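Side-chain contacts in phosphodiesterase (Salpingoeca rosetta, PDB 7D7P), which belongs to the HD superfamily of phosphodiesterases and folds into an all-helical chain that holds a zinc ion and a magnesium ion: residues T67-R72 with V115-Y120; L77-Q82 with V134-M139; H223-K228 with L252-H257. All coordinates share one frame; numbering follows the deposited sequence.

In the fold
Contacts 1 and 2 have centres about 12 Å apart and alternate along the chain: 67-72 lies on helix 63-76, and 77-82 runs from just past its end into helix 79-82, while partners 115-120 and 134-139 lie on the successive helices 109-126 and 133-145. Contact 3 comes later, with its centre about 22 Å from each of the others, and joins helix 222-234 to helix 245-260. Direct packing ties the set together, through Tyr-120 on Leu-77, Thr-119 on Leu-256 and Met-139 on Leu-252. Helices 109-126, 133-145 and 245-260 thus form a shared core. The zinc ligands His-111, His-146, Asp-147 and Asp-260 lie on these helices or directly after them, so this core frames the metal site.

Contact 1. Residues T67-R72 with V115-Y120; sequences TAVCVR and VLHTTY
Cys-70 and Leu-116 make the closest approach between the helical segments 67-72 and 115-120. The sulfur SG of Cys-70 lies 3.8 Å from CD2 of Leu-116, and the same methyl sits 4.0 Å from CA of Cys-70, which places this leucine branch against the cysteine's backbone as well as its side chain. The CB bond of Leu-116 already points at the opposing helix; chi1 of 167° carries CG onward in that direction, and chi2 of 67° then turns CD2 to the front. The CA atoms of this pair, 7.7 Å apart, are the nearest in the two backbones.

Beside it, Val-69 and His-117 cross at about a right angle. CG1 of Val-69 comes obliquely to CD2 of the imidazole, at 4.2 Å, a loose van der Waals contact. With chi1 at -175°, His-117 extends its ring nearer to the valine than the direction of its CB bond alone would suggest. Further along the same helix, CD2 of Tyr-120 stands 4.0 Å above one face of the His-117 ring, offset toward the rim. Outside the two segments, Phe-56 stacks on the histidine, and NE2 is hydrogen-bonded to Leu-51 O. The imidazole is therefore fixed mainly by neighbours other than Val-69, and the segments meet by van der Waals contact alone, burying 129 Å² in total.

Helix 63-76 here leans on helix 109-126, with Leu-94 of helix 87-99 touching Cys-70 and with Leu-140 and Leu-144 of helix 133-145 packing against Leu-116.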
loop_
_atom_site.group_PDB
_atom_site.type_symbol
_atom_site.label_atom_id
_atom_site.label_comp_id
_atom_site.label_asym_id
_atom_site.label_seq_id
_atom_site.Cartn_x
_atom_site.Cartn_y
_atom_site.Cartn_z
ATOM N N THR A 67 -28.623 4.167 -25.049
ATOM C CA THR A 67 -29.974 4.658 -24.798
ATOM C C THR A 67 -30.831 3.573 -24.160
ATOM O O THR A 67 -31.545 3.822 -23.182
ATOM C CB THR A 67 -30.613 5.142 -26.101
ATOM O OG1 THR A 67 -29.782 6.140 -26.705
ATOM C CG2 THR A 67 -31.988 5.734 -25.832
ATOM N N ALA A 68 -30.757 2.352 -24.697
ATOM C CA ALA A 68 -31.552 1.253 -24.162
ATOM C C ALA A 68 -31.149 0.923 -22.730
ATOM O O ALA A 68 -32.000 0.567 -21.905
ATOM C CB ALA A 68 -31.411 0.023 -25.057
ATOM N N VAL A 69 -29.856 1.038 -22.415
ATOM C CA VAL A 69 -29.398 0.770 -21.053
ATOM C C VAL A 69 -29.994 1.778 -20.081
ATOM O O VAL A 69 -30.486 1.411 -19.005
ATOM C CB VAL A 69 -27.859 0.771 -20.992
ATOM C CG1 VAL A 69 -27.389 0.732 -19.547
ATOM C CG2 VAL A 69 -27.294 -0.406 -21.769
ATOM N N CYS A 70 -29.963 3.065 -20.442
ATOM C CA CYS A 70 -30.495 4.096 -19.558
ATOM C C CYS A 70 -31.990 3.910 -19.334
ATOM O O CYS A 70 -32.475 4.016 -18.202
ATOM C CB CYS A 70 -30.207 5.482 -20.137
ATOM S SG CYS A 70 -28.447 5.877 -20.296
ATOM N N VAL A 71 -32.734 3.622 -20.403
ATOM C CA VAL A 71 -34.174 3.411 -20.274
ATOM C C VAL A 71 -34.459 2.161 -19.453
ATOM O O VAL A 71 -35.383 2.139 -18.630
ATOM C CB VAL A 71 -34.823 3.336 -21.669
ATOM C CG1 VAL A 71 -36.293 2.954 -21.553
ATOM C CG2 VAL A 71 -34.662 4.659 -22.401
ATOM N N ARG A 72 -33.673 1.099 -19.657
ATOM C CA ARG A 72 -33.897 -0.141 -18.921
ATOM C C ARG A 72 -33.653 0.044 -17.428
ATOM O O ARG A 72 -34.352 -0.558 -16.605
ATOM C CB ARG A 72 -33.004 -1.253 -19.470
ATOM C CG ARG A 72 -33.590 -1.987 -20.659
ATOM C CD ARG A 72 -32.779 -3.233 -20.991
ATOM N NE ARG A 72 -32.891 -4.269 -19.965
ATOM C CZ ARG A 72 -32.235 -5.425 -19.997
ATOM N NH1 ARG A 72 -31.411 -5.698 -21.000
ATOM N NH2 ARG A 72 -32.397 -6.310 -19.023
ATOM N N VAL A 115 -21.425 5.525 -14.836
ATOM C CA VAL A 115 -21.725 5.889 -13.456
ATOM C C VAL A 115 -23.193 5.626 -13.143
ATOM O O VAL A 115 -23.542 5.219 -12.028
ATOM C CB VAL A 115 -21.329 7.355 -13.199
ATOM C CG1 VAL A 115 -21.759 7.803 -11.805
ATOM C CG2 VAL A 115 -19.830 7.518 -13.366
ATOM N N LEU A 116 -24.076 5.840 -14.122
ATOM C CA LEU A 116 -25.483 5.505 -13.928
ATOM C C LEU A 116 -25.659 4.010 -13.694
ATOM O O LEU A 116 -26.347 3.593 -12.756
ATOM C CB LEU A 116 -26.311 5.959 -15.132
ATOM C CG LEU A 116 -27.727 5.372 -15.167
ATOM C CD1 LEU A 116 -28.566 5.915 -14.020
ATOM C CD2 LEU A 116 -28.411 5.631 -16.502
ATOM N N HIS A 117 -25.035 3.185 -14.539
ATOM C CA HIS A 117 -25.197 1.740 -14.414
ATOM C C HIS A 117 -24.568 1.217 -13.128
ATOM O O HIS A 117 -25.136 0.340 -12.465
ATOM C CB HIS A 117 -24.595 1.036 -15.630
ATOM C CG HIS A 117 -24.823 -0.442 -15.642
ATOM N ND1 HIS A 117 -23.945 -1.336 -15.067
ATOM C CD2 HIS A 117 -25.833 -1.184 -16.155
ATOM C CE1 HIS A 117 -24.404 -2.565 -15.227
ATOM N NE2 HIS A 117 -25.548 -2.500 -15.884
ATOM N N THR A 118 -23.396 1.738 -12.762
ATOM C CA THR A 118 -22.746 1.301 -11.529
ATOM C C THR A 118 -23.541 1.739 -10.304
ATOM O O THR A 118 -23.596 1.015 -9.303
ATOM C CB THR A 118 -21.317 1.844 -11.473
ATOM O OG1 THR A 118 -20.629 1.494 -12.681
ATOM C CG2 THR A 118 -20.562 1.272 -10.275
ATOM N N THR A 119 -24.161 2.922 -10.364
ATOM C CA THR A 119 -25.047 3.348 -9.285
ATOM C C THR A 119 -26.244 2.415 -9.167
ATOM O O THR A 119 -26.687 2.091 -8.058
ATOM C CB THR A 119 -25.514 4.787 -9.519
ATOM O OG1 THR A 119 -24.379 5.661 -9.560
ATOM C CG2 THR A 119 -26.455 5.238 -8.405
ATOM N N TYR A 120 -26.773 1.964 -10.305
ATOM C CA TYR A 120 -27.872 1.005 -10.290
ATOM C C TYR A 120 -27.441 -0.315 -9.660
ATOM O O TYR A 120 -28.223 -0.959 -8.952
ATOM C CB TYR A 120 -28.386 0.808 -11.716
ATOM C CG TYR A 120 -28.849 -0.587 -12.063
ATOM C CD1 TYR A 120 -30.127 -1.019 -11.734
ATOM C CD2 TYR A 120 -28.018 -1.461 -12.754
ATOM C CE1 TYR A 120 -30.558 -2.289 -12.064
ATOM C CE2 TYR A 120 -28.440 -2.730 -13.086
ATOM C CZ TYR A 120 -29.710 -3.140 -12.742
ATOM O OH TYR A 120 -30.131 -4.407 -13.079
#

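Contact 2. Residues L77-Q82 with V134-M139; sequences LHVIEQ and VELLAM
Val-79 and Leu-137 mark the closest backbone approach, with CA atoms 6.3 Å apart. Segment 134-139 is helical throughout, whereas in 77-82 the helical path is interrupted at His-78: this residue has positive phi (70°) and ends the preceding helix in a Schellman motif, while also occupying the N-cap position of the short helix 79-82. Leu-77 and Val-79, flanking His-78 in sequence, both direct their CB bonds toward the partner helix.

Leu-136 is met by both residues. Its CD2 methyl lies 3.7 Å from CG1 of Val-79, and the two side chains cross at about a right angle. The same CD2 also touches the carbonyl O of Leu-77, at 3.9 Å. The other branch, CD1 of Leu-136, faces CD1 of Leu-77 at 4.2 Å, these two leucines crossing obliquely. With chi1 at -59°, Val-79 puts CG1 anti to its carbonyl carbon, which leaves CG2 between the backbone N and the carbonyl carbon; from there CG2 faces CD1 of Leu-137 at 4.4 Å, a more distant packing contact.

All four touching residues are buried, and Tyr-120 and Leu-123 of helix 109-126 extend the apolar layer. The Schellman end of helix 63-76 and the start of helix 79-82 thus pack on helix 133-145, as part of the all-helical fold of this phosphodiesterase family.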
loop_
_atom_site.group_PDB
_atom_site.type_symbol
_atom_site.label_atom_id
_atom_site.label_comp_id
_atom_site.label_asym_id
_atom_site.label_seq_id
_atom_site.Cartn_x
_atom_site.Cartn_y
_atom_site.Cartn_z
ATOM N N LEU A 77 -36.133 -0.518 -12.424
ATOM C CA LEU A 77 -36.213 -0.028 -11.052
ATOM C C LEU A 77 -37.587 0.527 -10.700
ATOM O O LEU A 77 -37.775 0.987 -9.569
ATOM C CB LEU A 77 -35.146 1.042 -10.807
ATOM C CG LEU A 77 -33.709 0.522 -10.757
ATOM C CD1 LEU A 77 -32.718 1.670 -10.652
ATOM C CD2 LEU A 77 -33.542 -0.451 -9.595
ATOM N N HIS A 78 -38.532 0.504 -11.642
ATOM C CA HIS A 78 -39.936 0.867 -11.460
ATOM C C HIS A 78 -40.159 2.357 -11.234
ATOM O O HIS A 78 -41.265 2.754 -10.844
ATOM C CB HIS A 78 -40.581 0.078 -10.312
ATOM C CG HIS A 78 -40.397 -1.404 -10.417
ATOM N ND1 HIS A 78 -40.967 -2.155 -11.423
ATOM C CD2 HIS A 78 -39.708 -2.276 -9.642
ATOM C CE1 HIS A 78 -40.634 -3.424 -11.267
ATOM N NE2 HIS A 78 -39.871 -3.524 -10.193
ATOM N N VAL A 79 -39.159 3.204 -11.491
ATOM C CA VAL A 79 -39.339 4.633 -11.244
ATOM C C VAL A 79 -40.241 5.261 -12.299
ATOM O O VAL A 79 -40.904 6.273 -12.035
ATOM C CB VAL A 79 -37.978 5.351 -11.168
ATOM C CG1 VAL A 79 -37.130 4.756 -10.058
ATOM C CG2 VAL A 79 -37.252 5.273 -12.501
ATOM N N ILE A 80 -40.290 4.684 -13.502
ATOM C CA ILE A 80 -41.164 5.214 -14.547
ATOM C C ILE A 80 -42.624 5.109 -14.120
ATOM O O ILE A 80 -43.392 6.074 -14.225
ATOM C CB ILE A 80 -40.910 4.487 -15.880
ATOM C CG1 ILE A 80 -39.524 4.838 -16.421
ATOM C CG2 ILE A 80 -41.986 4.837 -16.900
ATOM C CD1 ILE A 80 -39.198 4.190 -17.752
ATOM N N GLU A 81 -43.028 3.941 -13.619
ATOM C CA GLU A 81 -44.418 3.767 -13.212
ATOM C C GLU A 81 -44.708 4.411 -11.861
ATOM O O GLU A 81 -45.834 4.864 -11.630
ATOM C CB GLU A 81 -44.783 2.281 -13.188
ATOM C CG GLU A 81 -44.053 1.457 -12.146
ATOM C CD GLU A 81 -44.393 -0.018 -12.240
ATOM O OE1 GLU A 81 -44.585 -0.513 -13.372
ATOM O OE2 GLU A 81 -44.470 -0.684 -11.183
ATOM N N GLN A 82 -43.713 4.485 -10.972
ATOM C CA GLN A 82 -43.942 5.078 -9.657
ATOM C C GLN A 82 -44.170 6.583 -9.742
ATOM O O GLN A 82 -44.855 7.152 -8.885
ATOM C CB GLN A 82 -42.764 4.777 -8.727
ATOM C CG GLN A 82 -42.755 3.363 -8.161
ATOM C CD GLN A 82 -43.859 3.124 -7.150
ATOM O OE1 GLN A 82 -44.126 3.966 -6.292
ATOM N NE2 GLN A 82 -44.507 1.968 -7.247
ATOM N N VAL A 134 -38.311 8.601 -4.073
ATOM C CA VAL A 134 -37.858 9.873 -4.627
ATOM C C VAL A 134 -36.335 9.923 -4.672
ATOM O O VAL A 134 -35.746 10.379 -5.660
ATOM C CB VAL A 134 -38.450 11.046 -3.823
ATOM C CG1 VAL A 134 -37.748 12.350 -4.177
ATOM C CG2 VAL A 134 -39.947 11.164 -4.076
ATOM N N GLU A 135 -35.672 9.439 -3.617
ATOM C CA GLU A 135 -34.212 9.427 -3.601
ATOM C C GLU A 135 -33.645 8.491 -4.663
ATOM O O GLU A 135 -32.566 8.755 -5.203
ATOM C CB GLU A 135 -33.703 9.033 -2.213
ATOM C CG GLU A 135 -34.005 10.059 -1.126
ATOM C CD GLU A 135 -33.871 9.492 0.274
ATOM O OE1 GLU A 135 -33.690 8.262 0.412
ATOM O OE2 GLU A 135 -33.956 10.279 1.242
ATOM N N LEU A 136 -34.353 7.406 -4.979
ATOM C CA LEU A 136 -33.900 6.511 -6.039
ATOM C C LEU A 136 -33.923 7.212 -7.390
ATOM O O LEU A 136 -32.952 7.144 -8.154
ATOM C CB LEU A 136 -34.765 5.251 -6.071
ATOM C CG LEU A 136 -34.445 4.235 -7.168
ATOM C CD1 LEU A 136 -33.029 3.697 -7.011
ATOM C CD2 LEU A 136 -35.464 3.100 -7.162
ATOM N N LEU A 137 -35.031 7.892 -7.703
ATOM C CA LEU A 137 -35.100 8.676 -8.933
ATOM C C LEU A 137 -34.026 9.755 -8.956
ATOM O O LEU A 137 -33.421 10.016 -10.002
ATOM C CB LEU A 137 -36.490 9.297 -9.079
ATOM C CG LEU A 137 -36.707 10.275 -10.236
ATOM C CD1 LEU A 137 -36.560 9.569 -11.578
ATOM C CD2 LEU A 137 -38.070 10.948 -10.124
ATOM N N ALA A 138 -33.766 10.386 -7.806
ATOM C CA ALA A 138 -32.741 11.423 -7.742
ATOM C C ALA A 138 -31.347 10.863 -8.002
ATOM O O ALA A 138 -30.511 11.545 -8.605
ATOM C CB ALA A 138 -32.779 12.120 -6.382
ATOM N N MET A 139 -31.074 9.636 -7.554
ATOM C CA MET A 139 -29.749 9.062 -7.764
ATOM C C MET A 139 -29.509 8.746 -9.235
ATOM O O MET A 139 -28.383 8.877 -9.727
ATOM C CB MET A 139 -29.576 7.811 -6.906
ATOM C CG MET A 139 -29.505 8.102 -5.411
ATOM S SD MET A 139 -28.148 9.216 -4.993
ATOM C CE MET A 139 -26.747 8.149 -5.323
#

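Contact 3. Residues H223-K228 with L252-H257; sequences HTKLSK and LAVLLH
Lys-225 reaches from helix 222-234 to Val-254 and His-257 of helix 245-260, in a helix-helix packing contact of the all-helical phosphodiesterase fold. The CB bond of the lysine points toward the other helix. CB and CG act as the stalk: CB of Lys-225 stays 4.6 Å from CG2 of Val-254, and CG comes no nearer to it. CD closes this gap and lies 4.3 Å from that methyl, and it also comes within 4.6 Å of CB of Ala-253. At CE the chain has turned along the partner helix, and this carbon stands 4.3 Å from CD2 of His-257, approaching the ring obliquely. Successive bends in the same sense (chi3 -67°, chi4 -62°) curl the end of the chain. The ammonium NZ thereby turns back to Thr-221 O, just before its own segment, and to Asn-216 OD1, with hydrogen bonds to both.

The lysine thus presents methylenes to the opposing helix while its polar tip is satisfied elsewhere; NZ remains 5.4 Å from ND1 of His-257. That imidazole has its own partners: NE2 is hydrogen-bonded to His-222 ND1, and Trp-323 of helix 305-330 meets the ring edge-to-face. Trp-323 also touches Lys-225 and Val-254, so one indole joins all three residues of the contact. The zinc ion is about 8 Å from the His-257 side chain.

Within segment 223-228, Ser-227 OG donates to His-223 O at 3.1 Å from 37° out of the carbonyl plane, while Ser-227 N reaches that oxygen from the opposite face.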
loop_
_atom_site.group_PDB
_atom_site.type_symbol
_atom_site.label_atom_id
_atom_site.label_comp_id
_atom_site.label_asym_id
_atom_site.label_seq_id
_atom_site.Cartn_x
_atom_site.Cartn_y
_atom_site.Cartn_z
ATOM N N HIS A 223 -11.398 12.834 1.302
ATOM C CA HIS A 223 -10.840 12.516 2.615
ATOM C C HIS A 223 -11.858 12.743 3.729
ATOM O O HIS A 223 -11.928 11.956 4.681
ATOM C CB HIS A 223 -9.576 13.349 2.854
ATOM C CG HIS A 223 -8.796 12.944 4.069
ATOM N ND1 HIS A 223 -7.985 11.828 4.101
ATOM C CD2 HIS A 223 -8.701 13.511 5.295
ATOM C CE1 HIS A 223 -7.426 11.726 5.293
ATOM N NE2 HIS A 223 -7.845 12.734 6.038
ATOM N N THR A 224 -12.659 13.810 3.632
ATOM C CA THR A 224 -13.644 14.076 4.679
ATOM C C THR A 224 -14.678 12.959 4.771
ATOM O O THR A 224 -15.060 12.551 5.874
ATOM C CB THR A 224 -14.334 15.421 4.442
ATOM O OG1 THR A 224 -15.159 15.341 3.271
ATOM C CG2 THR A 224 -13.311 16.537 4.275
ATOM N N LYS A 225 -15.143 12.449 3.628
ATOM C CA LYS A 225 -16.093 11.344 3.664
ATOM C C LYS A 225 -15.438 10.067 4.168
ATOM O O LYS A 225 -16.084 9.272 4.857
ATOM C CB LYS A 225 -16.706 11.124 2.280
ATOM C CG LYS A 225 -17.792 12.126 1.921
ATOM C CD LYS A 225 -18.498 11.743 0.629
ATOM C CE LYS A 225 -17.566 11.865 -0.567
ATOM N NZ LYS A 225 -17.098 13.265 -0.771
ATOM N N LEU A 226 -14.157 9.861 3.849
ATOM C CA LEU A 226 -13.460 8.670 4.323
ATOM C C LEU A 226 -13.311 8.684 5.841
ATOM O O LEU A 226 -13.474 7.647 6.496
ATOM C CB LEU A 226 -12.094 8.563 3.646
ATOM C CG LEU A 226 -11.253 7.334 4.003
ATOM C CD1 LEU A 226 -12.024 6.046 3.751
ATOM C CD2 LEU A 226 -9.941 7.342 3.236
ATOM N N SER A 227 -13.008 9.854 6.418
ATOM C CA SER A 227 -12.871 9.965 7.869
ATOM C C SER A 227 -14.192 9.693 8.578
ATOM O O SER A 227 -14.217 9.026 9.619
ATOM C CB SER A 227 -12.349 11.353 8.251
ATOM O OG SER A 227 -11.112 11.644 7.625
ATOM N N LYS A 228 -15.297 10.210 8.039
ATOM C CA LYS A 228 -16.596 9.994 8.671
ATOM C C LYS A 228 -17.019 8.534 8.573
ATOM O O LYS A 228 -17.633 7.996 9.502
ATOM C CB LYS A 228 -17.646 10.909 8.039
ATOM C CG LYS A 228 -17.344 12.392 8.209
ATOM C CD LYS A 228 -18.362 13.257 7.485
ATOM C CE LYS A 228 -18.012 14.735 7.600
ATOM N NZ LYS A 228 -18.982 15.596 6.865
ATOM N N LEU A 252 -25.839 7.904 0.398
ATOM C CA LEU A 252 -26.057 8.102 -1.033
ATOM C C LEU A 252 -24.888 8.845 -1.670
ATOM O O LEU A 252 -24.445 8.494 -2.769
ATOM C CB LEU A 252 -27.365 8.858 -1.269
ATOM C CG LEU A 252 -28.639 8.224 -0.706
ATOM C CD1 LEU A 252 -29.853 9.077 -1.036
ATOM C CD2 LEU A 252 -28.814 6.807 -1.229
ATOM N N ALA A 253 -24.379 9.876 -0.992
ATOM C CA ALA A 253 -23.206 10.581 -1.493
ATOM C C ALA A 253 -21.994 9.660 -1.548
ATOM O O ALA A 253 -21.188 9.737 -2.483
ATOM C CB ALA A 253 -22.916 11.802 -0.619
ATOM N N VAL A 254 -21.847 8.785 -0.552
ATOM C CA VAL A 254 -20.741 7.834 -0.549
ATOM C C VAL A 254 -20.864 6.869 -1.723
ATOM O O VAL A 254 -19.868 6.536 -2.379
ATOM C CB VAL A 254 -20.687 7.094 0.802
ATOM C CG1 VAL A 254 -19.859 5.820 0.695
ATOM C CG2 VAL A 254 -20.131 8.008 1.888
ATOM N N LEU A 255 -22.087 6.422 -2.024
ATOM C CA LEU A 255 -22.272 5.432 -3.081
ATOM C C LEU A 255 -22.064 6.037 -4.466
ATOM O O LEU A 255 -21.491 5.386 -5.348
ATOM C CB LEU A 255 -23.660 4.800 -2.971
ATOM C CG LEU A 255 -23.865 3.853 -1.785
ATOM C CD1 LEU A 255 -25.297 3.341 -1.742
ATOM C CD2 LEU A 255 -22.877 2.693 -1.846
ATOM N N LEU A 256 -22.529 7.272 -4.688
ATOM C CA LEU A 256 -22.313 7.898 -5.990
ATOM C C LEU A 256 -20.833 8.167 -6.231
ATOM O O LEU A 256 -20.343 8.015 -7.357
ATOM C CB LEU A 256 -23.113 9.195 -6.111
ATOM C CG LEU A 256 -22.942 9.877 -7.477
ATOM C CD1 LEU A 256 -23.494 8.993 -8.589
ATOM C CD2 LEU A 256 -23.579 11.264 -7.525
ATOM N N HIS A 257 -20.108 8.577 -5.187
ATOM C CA HIS A 257 -18.663 8.732 -5.312
ATOM C C HIS A 257 -18.000 7.400 -5.635
ATOM O O HIS A 257 -17.049 7.345 -6.425
ATOM C CB HIS A 257 -18.089 9.330 -4.025
ATOM C CG HIS A 257 -16.600 9.482 -4.039
ATOM N ND1 HIS A 257 -15.933 10.192 -5.013
ATOM C CD2 HIS A 257 -15.650 9.023 -3.190
ATOM C CE1 HIS A 257 -14.635 10.160 -4.769
ATOM N NE2 HIS A 257 -14.437 9.456 -3.668
#